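Local coordinates for protein copper-containing nitrite reductase (Hyphomicrobium denitrificans 1NES1, PDB 6TFO) that probably reduces nitrite to nitric oxide with electrons from cytochrome c, using copper sites in a chain that carries an additional N-terminal cupredoxin domain, at residues N74-H80 and I93-A99; V31-R35 and I46-I52. The contacts are given in a common frame with arbitrary orientation. Numbering follows the deposited sequence.

Contact 1 of 2, residues N74-H80 and I93-A99; sequences NGEGAQH and IVSGKNA. With CU (copper (II) ion), chain L.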
loop_
_atom_site.group_PDB
_atom_site.type_symbol
_atom_site.label_atom_id
_atom_site.label_comp_id
_atom_site.label_asym_id
_atom_site.label_seq_id
_atom_site.Cartn_x
_atom_site.Cartn_y
_atom_site.Cartn_z
ATOM N N ASN C 74 -17.604 9.102 8.921
ATOM C CA ASN C 74 -16.612 10.063 8.383
ATOM C C ASN C 74 -15.588 9.305 7.526
ATOM O O ASN C 74 -14.915 8.418 8.063
ATOM C CB ASN C 74 -15.953 10.805 9.536
ATOM C CG ASN C 74 -15.142 11.989 9.073
ATOM O OD1 ASN C 74 -14.391 11.871 8.111
ATOM N ND2 ASN C 74 -15.279 13.111 9.767
ATOM N N GLY C 75 -15.483 9.639 6.238
ATOM C CA GLY C 75 -14.557 8.992 5.280
ATOM C C GLY C 75 -13.196 9.682 5.239
ATOM O O GLY C 75 -12.175 8.983 5.421
ATOM N N GLU C 76 -13.167 11.009 5.053
ATOM C CA GLU C 76 -11.941 11.751 4.639
ATOM C C GLU C 76 -11.387 12.666 5.748
ATOM O O GLU C 76 -10.223 13.016 5.657
ATOM C CB GLU C 76 -12.225 12.505 3.344
ATOM C CG GLU C 76 -12.829 13.888 3.541
ATOM C CD GLU C 76 -14.140 13.911 4.307
ATOM O OE1 GLU C 76 -15.029 13.078 3.991
ATOM O OE2 GLU C 76 -14.252 14.751 5.224
ATOM N N GLY C 77 -12.160 13.042 6.762
ATOM C CA GLY C 77 -11.594 13.612 8.007
ATOM C C GLY C 77 -11.938 15.076 8.223
ATOM O O GLY C 77 -11.327 15.690 9.104
ATOM N N ALA C 78 -12.887 15.631 7.474
ATOM C CA ALA C 78 -13.450 16.971 7.772
ATOM C C ALA C 78 -14.609 16.795 8.762
ATOM O O ALA C 78 -14.955 15.661 9.040
ATOM C CB ALA C 78 -13.882 17.669 6.507
ATOM N N GLN C 79 -15.152 17.875 9.316
ATOM C CA GLN C 79 -16.324 17.801 10.222
ATOM C C GLN C 79 -17.575 17.672 9.354
ATOM O O GLN C 79 -17.667 18.363 8.313
ATOM C CB GLN C 79 -16.430 19.006 11.148
ATOM C CG GLN C 79 -15.257 19.108 12.105
ATOM C CD GLN C 79 -15.570 20.041 13.245
ATOM O OE1 GLN C 79 -16.307 21.009 13.114
ATOM N NE2 GLN C 79 -15.038 19.714 14.402
ATOM N N HIS C 80 -18.472 16.772 9.759
ATOM C CA HIS C 80 -19.721 16.432 9.032
ATOM C C HIS C 80 -20.845 16.069 10.013
ATOM O O HIS C 80 -20.586 15.483 11.100
ATOM C CB HIS C 80 -19.507 15.273 8.039
ATOM C CG HIS C 80 -18.425 15.498 7.039
ATOM N ND1 HIS C 80 -18.539 16.415 6.036
ATOM C CD2 HIS C 80 -17.214 14.917 6.899
ATOM C CE1 HIS C 80 -17.442 16.405 5.312
ATOM N NE2 HIS C 80 -16.609 15.502 5.831
ATOM N N ILE C 93 -22.171 15.734 15.036
ATOM C CA ILE C 93 -20.970 16.089 14.230
ATOM C C ILE C 93 -19.906 14.996 14.408
ATOM O O ILE C 93 -19.467 14.773 15.534
ATOM C CB ILE C 93 -20.450 17.480 14.632
ATOM C CG1 ILE C 93 -21.418 18.584 14.193
ATOM C CG2 ILE C 93 -19.058 17.703 14.069
ATOM C CD1 ILE C 93 -22.353 19.083 15.265
ATOM N N VAL C 94 -19.444 14.399 13.315
ATOM C CA VAL C 94 -18.329 13.411 13.318
ATOM C C VAL C 94 -17.077 14.098 12.748
ATOM O O VAL C 94 -17.166 14.647 11.632
ATOM C CB VAL C 94 -18.715 12.152 12.518
ATOM C CG1 VAL C 94 -19.651 11.274 13.319
ATOM C CG2 VAL C 94 -19.318 12.455 11.144
ATOM N N SER C 95 -15.944 14.057 13.462
ATOM C CA SER C 95 -14.746 14.892 13.179
ATOM C C SER C 95 -13.629 14.088 12.501
ATOM O O SER C 95 -13.224 14.471 11.381
ATOM C CB SER C 95 -14.284 15.547 14.426
ATOM O OG SER C 95 -15.266 16.484 14.831
ATOM N N GLY C 96 -13.139 13.035 13.142
ATOM C CA GLY C 96 -12.028 12.234 12.596
ATOM C C GLY C 96 -12.507 11.198 11.592
ATOM O O GLY C 96 -13.705 10.933 11.514
ATOM N N LYS C 97 -11.576 10.603 10.861
ATOM C CA LYS C 97 -11.837 9.464 9.954
ATOM C C LYS C 97 -12.404 8.319 10.794
ATOM O O LYS C 97 -11.841 8.059 11.875
ATOM C CB LYS C 97 -10.547 9.073 9.236
ATOM C CG LYS C 97 -10.698 8.124 8.053
ATOM C CD LYS C 97 -9.582 8.263 7.004
ATOM C CE LYS C 97 -8.762 9.537 7.128
ATOM N NZ LYS C 97 -7.448 9.420 6.452
ATOM N N ASN C 98 -13.488 7.699 10.310
ATOM C CA ASN C 98 -14.181 6.526 10.921
ATOM C C ASN C 98 -15.148 6.947 12.034
ATOM O O ASN C 98 -15.904 6.071 12.460
ATOM C CB ASN C 98 -13.198 5.501 11.495
ATOM C CG ASN C 98 -12.268 4.961 10.440
ATOM O OD1 ASN C 98 -12.669 4.783 9.303
ATOM N ND2 ASN C 98 -11.042 4.670 10.820
ATOM N N ALA C 99 -15.095 8.195 12.518
ATOM C CA ALA C 99 -16.030 8.737 13.520
ATOM C C ALA C 99 -17.443 8.592 12.969
ATOM O O ALA C 99 -17.648 8.925 11.803
ATOM C CB ALA C 99 -15.711 10.165 13.868
HETATM CU CU CU L . -19.848 17.972 5.936
#
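Backbone hydrogen bonds join the two loops at both ends. At one end Asn-74 N donates to Ala-99 O (2.9 Å), and Asn-98 N donates to Asn-74 O (2.8 Å). The type II turn Gly-96 to Ala-99 presents these groups. At the other end His-80 and Val-94 form a single antiparallel, hydrogen-bonded bridge: Val-94 N to His-80 O is 2.7 Å and His-80 N to Val-94 O is 3.1 Å.

Between the two ends the Asn-74 side chain fills the gap. Its ND2 donates to Val-94 O (3.1 Å) across the contact and to Ala-78 O (2.7 Å) in its own loop. Gly-77, in the same loop, has positive phi, and a side chain there would strike the preceding carbonyl.

This is the copper-site end of a cupredoxin domain. His-80 ND1 binds the ion at 2.0 Å, and Cys-117, His-122 and Met-127 complete the site. On the other side of the ring, His-80 NE2 donates to Glu-76 OE2 (2.5 Å). That carboxylate oxygen also accepts from Ala-78 N (2.8 Å). The ligand ring is thus held from both nitrogens.

Apolar contact is slight. Val-94 CG2 lies 4.2 Å from His-80 CB, and Gln-79 CB lies 4.1 Å from Ile-93 CG2. Glu-315 of a second subunit accepts hydrogen bonds from the backbone N atoms of Ser-95 and Gly-96.

Contact 2 of 2, residues V31-R35 and I46-I52; sequences VFTLR and IGVGGDI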
loop_
_atom_site.group_PDB
_atom_site.type_symbol
_atom_site.label_atom_id
_atom_site.label_comp_id
_atom_site.label_asym_id
_atom_site.label_seq_id
_atom_site.Cartn_x
_atom_site.Cartn_y
_atom_site.Cartn_z
ATOM N N VAL C 31 -32.516 0.695 7.168
ATOM C CA VAL C 31 -31.163 1.255 7.479
ATOM C C VAL C 31 -30.426 1.662 6.184
ATOM O O VAL C 31 -30.475 0.942 5.172
ATOM C CB VAL C 31 -30.311 0.339 8.385
ATOM C CG1 VAL C 31 -31.172 -0.606 9.196
ATOM C CG2 VAL C 31 -29.231 -0.406 7.626
ATOM N N PHE C 32 -29.770 2.813 6.255
ATOM C CA PHE C 32 -28.871 3.387 5.226
ATOM C C PHE C 32 -27.563 3.774 5.923
ATOM O O PHE C 32 -27.630 4.453 6.980
ATOM C CB PHE C 32 -29.529 4.607 4.574
ATOM C CG PHE C 32 -30.849 4.321 3.903
ATOM C CD1 PHE C 32 -30.908 3.604 2.716
ATOM C CD2 PHE C 32 -32.038 4.781 4.451
ATOM C CE1 PHE C 32 -32.121 3.367 2.082
ATOM C CE2 PHE C 32 -33.251 4.519 3.831
ATOM C CZ PHE C 32 -33.288 3.797 2.656
ATOM N N THR C 33 -26.433 3.359 5.357
ATOM C CA THR C 33 -25.075 3.790 5.790
ATOM C C THR C 33 -24.498 4.795 4.771
ATOM O O THR C 33 -24.478 4.497 3.554
ATOM C CB THR C 33 -24.184 2.561 6.018
ATOM O OG1 THR C 33 -24.892 1.674 6.882
ATOM C CG2 THR C 33 -22.858 2.910 6.650
ATOM N N LEU C 34 -24.076 5.967 5.245
ATOM C CA LEU C 34 -23.425 7.002 4.404
ATOM C C LEU C 34 -22.001 7.208 4.910
ATOM O O LEU C 34 -21.835 7.386 6.130
ATOM C CB LEU C 34 -24.206 8.312 4.478
ATOM C CG LEU C 34 -25.667 8.256 4.040
ATOM C CD1 LEU C 34 -26.277 9.661 4.108
ATOM C CD2 LEU C 34 -25.827 7.679 2.641
ATOM N N ARG C 35 -21.032 7.178 3.989
ATOM C CA ARG C 35 -19.622 7.581 4.222
ATOM C C ARG C 35 -19.416 8.937 3.530
ATOM O O ARG C 35 -19.796 9.073 2.353
ATOM C CB ARG C 35 -18.678 6.473 3.745
ATOM C CG ARG C 35 -17.201 6.775 3.937
ATOM C CD ARG C 35 -16.309 5.569 3.692
ATOM N NE ARG C 35 -16.231 4.797 4.926
ATOM C CZ ARG C 35 -16.682 3.553 5.114
ATOM N NH1 ARG C 35 -17.215 2.851 4.122
ATOM N NH2 ARG C 35 -16.554 3.002 6.309
ATOM N N ILE C 46 -21.415 9.209 0.232
ATOM C CA ILE C 46 -21.337 7.980 -0.600
ATOM C C ILE C 46 -22.059 6.845 0.135
ATOM O O ILE C 46 -21.758 6.610 1.323
ATOM C CB ILE C 46 -19.877 7.627 -0.921
ATOM C CG1 ILE C 46 -19.102 8.851 -1.406
ATOM C CG2 ILE C 46 -19.833 6.492 -1.939
ATOM C CD1 ILE C 46 -17.610 8.750 -1.197
ATOM N N GLY C 47 -22.977 6.165 -0.556
ATOM C CA GLY C 47 -23.723 5.011 -0.022
ATOM C C GLY C 47 -22.807 3.826 0.230
ATOM O O GLY C 47 -21.868 3.613 -0.573
ATOM N N VAL C 48 -23.065 3.091 1.320
ATOM C CA VAL C 48 -22.315 1.870 1.730
ATOM C C VAL C 48 -23.321 0.731 1.890
ATOM O O VAL C 48 -24.262 0.890 2.692
ATOM C CB VAL C 48 -21.538 2.106 3.030
ATOM C CG1 VAL C 48 -20.642 0.923 3.364
ATOM C CG2 VAL C 48 -20.745 3.398 2.967
ATOM N N GLY C 49 -23.133 -0.348 1.119
ATOM C CA GLY C 49 -23.945 -1.575 1.131
ATOM C C GLY C 49 -25.361 -1.330 0.650
ATOM O O GLY C 49 -25.712 -0.176 0.356
ATOM N N GLY C 50 -26.154 -2.396 0.589
ATOM C CA GLY C 50 -27.582 -2.347 0.240
ATOM C C GLY C 50 -27.783 -1.920 -1.196
ATOM O O GLY C 50 -26.916 -2.218 -2.030
ATOM N N ASP C 51 -28.884 -1.216 -1.460
ATOM C CA ASP C 51 -29.294 -0.765 -2.813
ATOM C C ASP C 51 -28.582 0.546 -3.148
ATOM O O ASP C 51 -28.872 1.085 -4.234
ATOM C CB ASP C 51 -30.806 -0.560 -2.888
ATOM C CG ASP C 51 -31.596 -1.779 -2.445
ATOM O OD1 ASP C 51 -31.044 -2.901 -2.551
ATOM O OD2 ASP C 51 -32.749 -1.599 -1.985
ATOM N N ILE C 52 -27.697 1.047 -2.275
ATOM C CA ILE C 52 -27.079 2.395 -2.459
ATOM C C ILE C 52 -25.550 2.297 -2.501
ATOM O O ILE C 52 -24.910 3.369 -2.427
ATOM C CB ILE C 52 -27.544 3.378 -1.365
ATOM C CG1 ILE C 52 -27.063 2.963 0.030
ATOM C CG2 ILE C 52 -29.047 3.559 -1.422
ATOM C CD1 ILE C 52 -27.126 4.067 1.053
HETATM O O HOH W 1 -26.876 1.297 3.187
#
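Ile-46 makes a hydrogen-bonded antiparallel pair with Arg-35. Ile-46 N donates to Arg-35 O (2.7 Å), and Arg-35 N donates to Ile-46 O (2.8 Å). Gly-47 is the non-hydrogen-bonded partner of Leu-34. A CB here would clash with Ile-52 O. Val-48 N donates to Thr-33 O (3.0 Å), but the return link runs through a water. That water accepts from Thr-33 N (3.0 Å) and donates to Val-48 O (2.7 Å). On the face shared with Thr-33, Val-48 CG2 also lies 3.8 Å from Arg-35 NH1. Gly-49 and Gly-50, both at positive phi, then carry the chain away from strand 31-35. Asp-51 forms a salt bridge with Lys-183. Ile-52 turns back, and its CD1 lies 4.2 Å from both Phe-32 CD1 and Leu-34 CD2. The contact belongs to the first beta hairpin of the cupredoxin domain. Its chemistry implies two layers: polar links, one through water, join the backbones, and Ile-52 adds apolar cover on the Leu-34 side.

Overall arrangement
From the N terminus, strand 30-39 comes first and turns back into strand 42-48. Contact 2 closes this hairpin. The chain then runs through strands 60-63 and 67-73 to residues 74-80. Contact 1 closes the next loop, which holds the short strands 83-84 and 89-90, just before strand 100-106. The two loops follow in series, neither nested nor crossed. Strands 42-48, 30-39, 67-73 and 100-106 lie in that order in one sheet. Contact 2 joins the first two, and contact 1 links the loops that flank the last two. The contact centres are 16 Å apart, and Gly-75 CA packs on Arg-35 CG at 3.7 Å.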